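Local coordinates for LupI (Flavobacterium sp. YS-80-122, PDB 6IY4), which probably inhibits a metalloendopeptidase, the psychrophilic marine protease MP, as a small beta-barrel inhibitor of the Inh family, at residues Q5-W10 and L26-T31; S51-G56 and S67-L72. All blocks are in the same frame, centred on the assembly; numbering follows the deposited sequence.

Overall arrangement
Both contacts sit on one antiparallel sheet of this single-chain inhibitor, whose strands follow the order 22-26, 8-14, 86-92, 77-82, 66-74, 56-60, 49-53. Contact 1 joins strand 8-14 to the end of strand 22-26, at one margin of the sheet; contact 2 joins the turn after strand 49-53, at the other margin, to strand 66-74. Along the chain they come in series, contact 1 closing before contact 2 opens. Their centres nevertheless lie about 13 Å apart and they touch: Val6 CG2 meets Pro52 CB at 4.0 Å. Leu26 of strand 22-26 also touches Trp50 of strand 49-53, so the sheet curls round until its two outermost strands approach, as expected for the beta-barrel of this inhibitor family.

Contact 1 of 2, residues Q5-W10 and L26-T31; sequences QVAGSW and LKKDRT. Unlike the reference sequence in segment 26-31: Leu26 (reference Ser).
An antiparallel strand pair at the margin of the sheet, followed by a turn after strand 22-26, brings Gly8 against Leu26 in this Inh-family beta-barrel. They form a hydrogen-bonded pair with two backbone bonds: Gly8 N gives to Leu26 O at 2.8 Å, and Leu26 N gives to Gly8 O at 2.9 Å. At phi 133°, a side chain on Gly8 would collide with the carbonyl oxygen of Ala7, a conformation open in practice to glycine. Beside the pair, Ala7 CB rests against Leu26 O and against the aliphatic CG of Lys28, 3.8 Å away.

On the inner side, Leu26, which differs from the reference sequence, crosses the Trp10 side chain obliquely. Its CD1 lies 3.8 Å from Trp10 CD1, and its CD2 comes near both CD1 and NE1 of the indole while also touching Val6 CG1. The Trp10 side chain leaves with CG anti to the carbonyl carbon (chi1 -71°), and the indole N-H turns back toward Val6, where NE1 donates to Val6 O at 2.8 Å. That carbonyl points almost straight at NE1 (C=O...N 174°) and lies close to the ring plane, which would help to hold the ring's rotation. A leucine in place of Trp10 would probably leave Val6 O without this donor and open a gap beside the Leu26 methyls. Met90 of strand 86-92 and Tyr78 of strand 77-82 also touch the indole.

Beyond Leu26, a type I turn runs from Lys27 to Arg30, and an Asx turn overlaps it. Asp29 OD1 takes two donors: Thr31 N, from above the carboxylate plane, and Thr31 OG1, on the syn lone pair at 2.6 Å.

Contact 2 of 2, residues S51-G56 and S67-L72; sequences SPTPDG and SLFLEL
The Phe69 ring meets the type I turn Thr53-Gly56 with its rim: Thr53 OG1 lies at the edge, in the ring plane and 3.6 Å from Phe69 CE1, and Asp55 OD1 lies near that plane, 3.7 Å from Phe69 CZ. Gly56 CA approaches CE1 and CZ obliquely. The turn links strands 49-53 and 56-60 of the antiparallel barrel sheet, and Phe69 reaches it from the next strand, 66-74. Its CG stands anti to the backbone N (chi1 174°), and the ring beyond it extends to the turn; Leu58 of strand 56-60 also touches the phenyl.

The two oxygens at the rim are themselves joined. Thr53 OG1 donates to Asp55 OD1 at 3.0 Å, nearly in line with the C-O bond of the acceptor. The Asp55 side chain crosses that of Phe69 at about a right angle, with the carboxylate and ring planes 47° apart. Partially positive C-H groups on the ring rim would probably favour these neighbouring oxygens.

In the backbone, Gly56 and Glu71 form an antiparallel non-hydrogen-bonded pair, with their CA atoms only 4.2 Å apart. A CB on Gly56 would point toward strand 66-74 and clash with Leu70 O and Phe69 CZ, so a side chain would not fit in this conformation. Inside the turn, Thr53 N donates to Gly56 O, while the return bond from Gly56 N to Thr53 O is weak.

Across the segments, one hydrogen bond joins the backbones. Leu72 N gives to Asp55 O at 3.0 Å, almost straight at the hydrogen (176°) but with the donor above the carbonyl plane. The same oxygen is packed against by Leu72 CB, 3.5 Å from Asp55 O.

Contact 1 of 2, residues Q5-W10 and L26-T31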
loop_
_atom_site.group_PDB
_atom_site.type_symbol
_atom_site.label_atom_id
_atom_site.label_comp_id
_atom_site.label_asym_id
_atom_site.label_seq_id
_atom_site.Cartn_x
_atom_site.Cartn_y
_atom_site.Cartn_z
ATOM N N GLN A 5 -9.635 -8.265 7.323
ATOM C CA GLN A 5 -9.200 -9.250 6.305
ATOM C C GLN A 5 -8.026 -8.729 5.465
ATOM O O GLN A 5 -7.416 -9.536 4.663
ATOM C CB GLN A 5 -10.420 -9.673 5.485
ATOM C CG GLN A 5 -11.307 -10.619 6.271
ATOM C CD GLN A 5 -10.569 -11.916 6.512
ATOM O OE1 GLN A 5 -10.112 -12.557 5.573
ATOM N NE2 GLN A 5 -10.284 -12.203 7.768
ATOM N N VAL A 6 -7.703 -7.435 5.595
ATOM C CA VAL A 6 -6.598 -6.809 4.816
ATOM C C VAL A 6 -5.463 -6.464 5.772
ATOM O O VAL A 6 -4.343 -6.355 5.305
ATOM C CB VAL A 6 -7.128 -5.549 4.096
ATOM C CG1 VAL A 6 -6.051 -4.779 3.341
ATOM C CG2 VAL A 6 -8.282 -5.866 3.179
ATOM N N ALA A 7 -5.692 -6.408 7.072
ATOM C CA ALA A 7 -4.661 -5.948 8.029
ATOM C C ALA A 7 -3.588 -7.015 8.184
ATOM O O ALA A 7 -3.837 -8.212 8.018
ATOM C CB ALA A 7 -5.251 -5.616 9.369
ATOM N N GLY A 8 -2.399 -6.573 8.497
ATOM C CA GLY A 8 -1.274 -7.442 8.804
ATOM C C GLY A 8 -0.032 -7.022 8.078
ATOM O O GLY A 8 0.086 -5.843 7.670
ATOM N N SER A 9 0.904 -7.948 7.995
ATOM C CA SER A 9 2.240 -7.707 7.406
ATOM C C SER A 9 2.185 -7.675 5.869
ATOM O O SER A 9 1.703 -8.644 5.236
ATOM C CB SER A 9 3.205 -8.752 7.856
ATOM O OG SER A 9 4.492 -8.418 7.394
ATOM N N TRP A 10 2.675 -6.610 5.265
ATOM C CA TRP A 10 2.714 -6.458 3.801
ATOM C C TRP A 10 4.101 -6.018 3.382
ATOM O O TRP A 10 4.690 -5.145 4.036
ATOM C CB TRP A 10 1.674 -5.457 3.322
ATOM C CG TRP A 10 0.257 -5.933 3.431
ATOM C CD1 TRP A 10 -0.542 -5.853 4.535
ATOM C CD2 TRP A 10 -0.525 -6.581 2.411
ATOM N NE1 TRP A 10 -1.765 -6.386 4.274
ATOM C CE2 TRP A 10 -1.795 -6.834 2.995
ATOM C CE3 TRP A 10 -0.301 -6.949 1.077
ATOM C CZ2 TRP A 10 -2.822 -7.421 2.260
ATOM C CZ3 TRP A 10 -1.329 -7.518 0.361
ATOM C CH2 TRP A 10 -2.561 -7.755 0.956
ATOM N N LEU A 26 -0.040 -3.046 8.240
ATOM C CA LEU A 26 -1.363 -2.399 8.111
ATOM C C LEU A 26 -2.126 -2.784 9.363
ATOM O O LEU A 26 -2.451 -3.949 9.528
ATOM C CB LEU A 26 -2.079 -2.810 6.832
ATOM C CG LEU A 26 -1.757 -1.977 5.601
ATOM C CD1 LEU A 26 -0.281 -2.114 5.182
ATOM C CD2 LEU A 26 -2.682 -2.377 4.461
ATOM N N LYS A 27 -2.228 -1.819 10.265
ATOM C CA LYS A 27 -2.876 -2.024 11.575
ATOM C C LYS A 27 -4.396 -2.135 11.382
ATOM O O LYS A 27 -4.965 -1.480 10.507
ATOM C CB LYS A 27 -2.410 -0.907 12.505
ATOM C CG LYS A 27 -0.915 -0.891 12.756
ATOM C CD LYS A 27 -0.524 -0.272 14.067
ATOM C CE LYS A 27 0.104 1.092 13.929
ATOM N NZ LYS A 27 0.674 1.524 15.230
ATOM N N LYS A 28 -5.047 -2.909 12.227
ATOM C CA LYS A 28 -6.518 -3.157 12.164
ATOM C C LYS A 28 -7.343 -1.867 12.242
ATOM O O LYS A 28 -8.452 -1.868 11.672
ATOM C CB LYS A 28 -6.892 -4.133 13.274
ATOM C CG LYS A 28 -6.541 -5.566 12.912
ATOM C CD LYS A 28 -7.191 -6.622 13.784
ATOM C CE LYS A 28 -8.658 -6.799 13.480
ATOM N NZ LYS A 28 -9.114 -8.171 13.801
ATOM N N ASP A 29 -6.785 -0.811 12.810
ATOM C CA ASP A 29 -7.455 0.514 12.964
ATOM C C ASP A 29 -7.176 1.423 11.750
ATOM O O ASP A 29 -7.419 2.644 11.817
ATOM C CB ASP A 29 -7.040 1.167 14.280
ATOM C CG ASP A 29 -5.629 1.711 14.279
ATOM O OD1 ASP A 29 -4.879 1.448 13.308
ATOM O OD2 ASP A 29 -5.301 2.440 15.216
ATOM N N ARG A 30 -6.675 0.840 10.667
ATOM C CA ARG A 30 -6.484 1.482 9.346
ATOM C C ARG A 30 -5.354 2.525 9.400
ATOM O O ARG A 30 -5.346 3.410 8.571
ATOM C CB ARG A 30 -7.848 1.970 8.828
ATOM C CG ARG A 30 -8.785 0.819 8.480
ATOM C CD ARG A 30 -9.944 1.215 7.608
ATOM N NE ARG A 30 -10.679 2.287 8.261
ATOM C CZ ARG A 30 -10.616 3.590 7.937
ATOM N NH1 ARG A 30 -9.863 4.021 6.933
ATOM N NH2 ARG A 30 -11.305 4.481 8.633
ATOM N N THR A 31 -4.360 2.350 10.252
ATOM C CA THR A 31 -3.084 3.062 10.218
ATOM C C THR A 31 -1.989 2.091 9.833
ATOM O O THR A 31 -2.273 0.942 9.474
ATOM C CB THR A 31 -2.796 3.738 11.557
ATOM O OG1 THR A 31 -2.692 2.743 12.571
ATOM C CG2 THR A 31 -3.925 4.669 11.893
#

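Contact 2 of 2, residues S51-G56 and S67-L72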
loop_
_atom_site.group_PDB
_atom_site.type_symbol
_atom_site.label_atom_id
_atom_site.label_comp_id
_atom_site.label_asym_id
_atom_site.label_seq_id
_atom_site.Cartn_x
_atom_site.Cartn_y
_atom_site.Cartn_z
ATOM N N SER A 51 -7.850 2.205 3.339
ATOM C CA SER A 51 -9.250 1.755 3.315
ATOM C C SER A 51 -9.442 0.770 2.189
ATOM O O SER A 51 -9.136 1.064 1.039
ATOM C CB SER A 51 -10.177 2.921 3.154
ATOM O OG SER A 51 -11.514 2.500 3.356
ATOM N N PRO A 52 -10.000 -0.410 2.475
ATOM C CA PRO A 52 -10.242 -1.382 1.420
ATOM C C PRO A 52 -11.436 -0.936 0.583
ATOM O O PRO A 52 -12.287 -0.216 1.081
ATOM C CB PRO A 52 -10.559 -2.691 2.148
ATOM C CG PRO A 52 -10.688 -2.344 3.593
ATOM C CD PRO A 52 -10.415 -0.876 3.799
ATOM N N THR A 53 -11.475 -1.386 -0.657
ATOM C CA THR A 53 -12.608 -1.169 -1.584
ATOM C C THR A 53 -12.977 -2.539 -2.097
ATOM O O THR A 53 -12.274 -3.520 -1.867
ATOM C CB THR A 53 -12.223 -0.207 -2.708
ATOM O OG1 THR A 53 -11.399 -0.972 -3.598
ATOM C CG2 THR A 53 -11.539 1.043 -2.192
ATOM N N PRO A 54 -14.097 -2.661 -2.833
ATOM C CA PRO A 54 -14.525 -3.977 -3.278
ATOM C C PRO A 54 -13.487 -4.701 -4.142
ATOM O O PRO A 54 -13.445 -5.910 -4.131
ATOM C CB PRO A 54 -15.801 -3.620 -4.046
ATOM C CG PRO A 54 -16.300 -2.401 -3.319
ATOM C CD PRO A 54 -15.022 -1.594 -3.207
ATOM N N ASP A 55 -12.662 -3.943 -4.853
ATOM C CA ASP A 55 -11.749 -4.456 -5.891
ATOM C C ASP A 55 -10.325 -3.974 -5.656
ATOM O O ASP A 55 -9.537 -4.062 -6.603
ATOM C CB ASP A 55 -12.200 -3.975 -7.268
ATOM C CG ASP A 55 -12.300 -2.456 -7.400
ATOM O OD1 ASP A 55 -12.194 -1.757 -6.388
ATOM O OD2 ASP A 55 -12.419 -2.010 -8.539
ATOM N N GLY A 56 -10.025 -3.458 -4.462
ATOM C CA GLY A 56 -8.709 -2.834 -4.318
ATOM C C GLY A 56 -8.555 -2.172 -2.972
ATOM O O GLY A 56 -9.208 -2.594 -1.980
ATOM N N SER A 67 -3.377 8.938 -1.757
ATOM C CA SER A 67 -1.949 8.695 -2.036
ATOM C C SER A 67 -1.808 7.676 -3.178
ATOM O O SER A 67 -0.943 7.855 -4.082
ATOM C CB SER A 67 -1.212 8.253 -0.787
ATOM O OG SER A 67 0.030 7.719 -1.188
ATOM N N LEU A 68 -2.652 6.632 -3.185
ATOM C CA LEU A 68 -2.626 5.648 -4.295
ATOM C C LEU A 68 -3.856 4.760 -4.165
ATOM O O LEU A 68 -4.246 4.401 -3.049
ATOM C CB LEU A 68 -1.361 4.804 -4.232
ATOM C CG LEU A 68 -1.063 3.968 -5.468
ATOM C CD1 LEU A 68 -0.727 4.854 -6.641
ATOM C CD2 LEU A 68 0.063 2.974 -5.193
ATOM N N PHE A 69 -4.383 4.339 -5.289
ATOM C CA PHE A 69 -5.354 3.243 -5.398
ATOM C C PHE A 69 -4.613 2.053 -5.984
ATOM O O PHE A 69 -3.978 2.197 -7.050
ATOM C CB PHE A 69 -6.549 3.603 -6.277
ATOM C CG PHE A 69 -7.446 2.408 -6.490
ATOM C CD1 PHE A 69 -8.238 1.925 -5.460
ATOM C CD2 PHE A 69 -7.454 1.751 -7.696
ATOM C CE1 PHE A 69 -9.049 0.829 -5.643
ATOM C CE2 PHE A 69 -8.261 0.647 -7.876
ATOM C CZ PHE A 69 -9.047 0.196 -6.858
ATOM N N LEU A 70 -4.733 0.896 -5.343
ATOM C CA LEU A 70 -4.149 -0.361 -5.876
ATOM C C LEU A 70 -5.271 -1.354 -6.160
ATOM O O LEU A 70 -6.167 -1.514 -5.333
ATOM C CB LEU A 70 -3.170 -0.986 -4.885
ATOM C CG LEU A 70 -2.035 -0.073 -4.410
ATOM C CD1 LEU A 70 -2.343 0.703 -3.131
ATOM C CD2 LEU A 70 -0.748 -0.873 -4.213
ATOM N N GLU A 71 -5.157 -2.023 -7.278
ATOM C CA GLU A 71 -6.119 -3.085 -7.655
ATOM C C GLU A 71 -5.734 -4.387 -6.954
ATOM O O GLU A 71 -4.565 -4.750 -6.934
ATOM C CB GLU A 71 -6.077 -3.183 -9.174
ATOM C CG GLU A 71 -7.022 -4.155 -9.814
ATOM C CD GLU A 71 -7.012 -3.997 -11.334
ATOM O OE1 GLU A 71 -6.038 -3.397 -11.879
ATOM O OE2 GLU A 71 -7.996 -4.450 -11.973
ATOM N N LEU A 72 -6.734 -5.127 -6.505
ATOM C CA LEU A 72 -6.590 -6.496 -5.979
ATOM C C LEU A 72 -6.290 -7.395 -7.157
ATOM O O LEU A 72 -7.069 -7.331 -8.158
ATOM C CB LEU A 72 -7.903 -6.883 -5.313
ATOM C CG LEU A 72 -7.933 -8.243 -4.645
ATOM C CD1 LEU A 72 -6.828 -8.434 -3.644
ATOM C CD2 LEU A 72 -9.302 -8.413 -4.009
#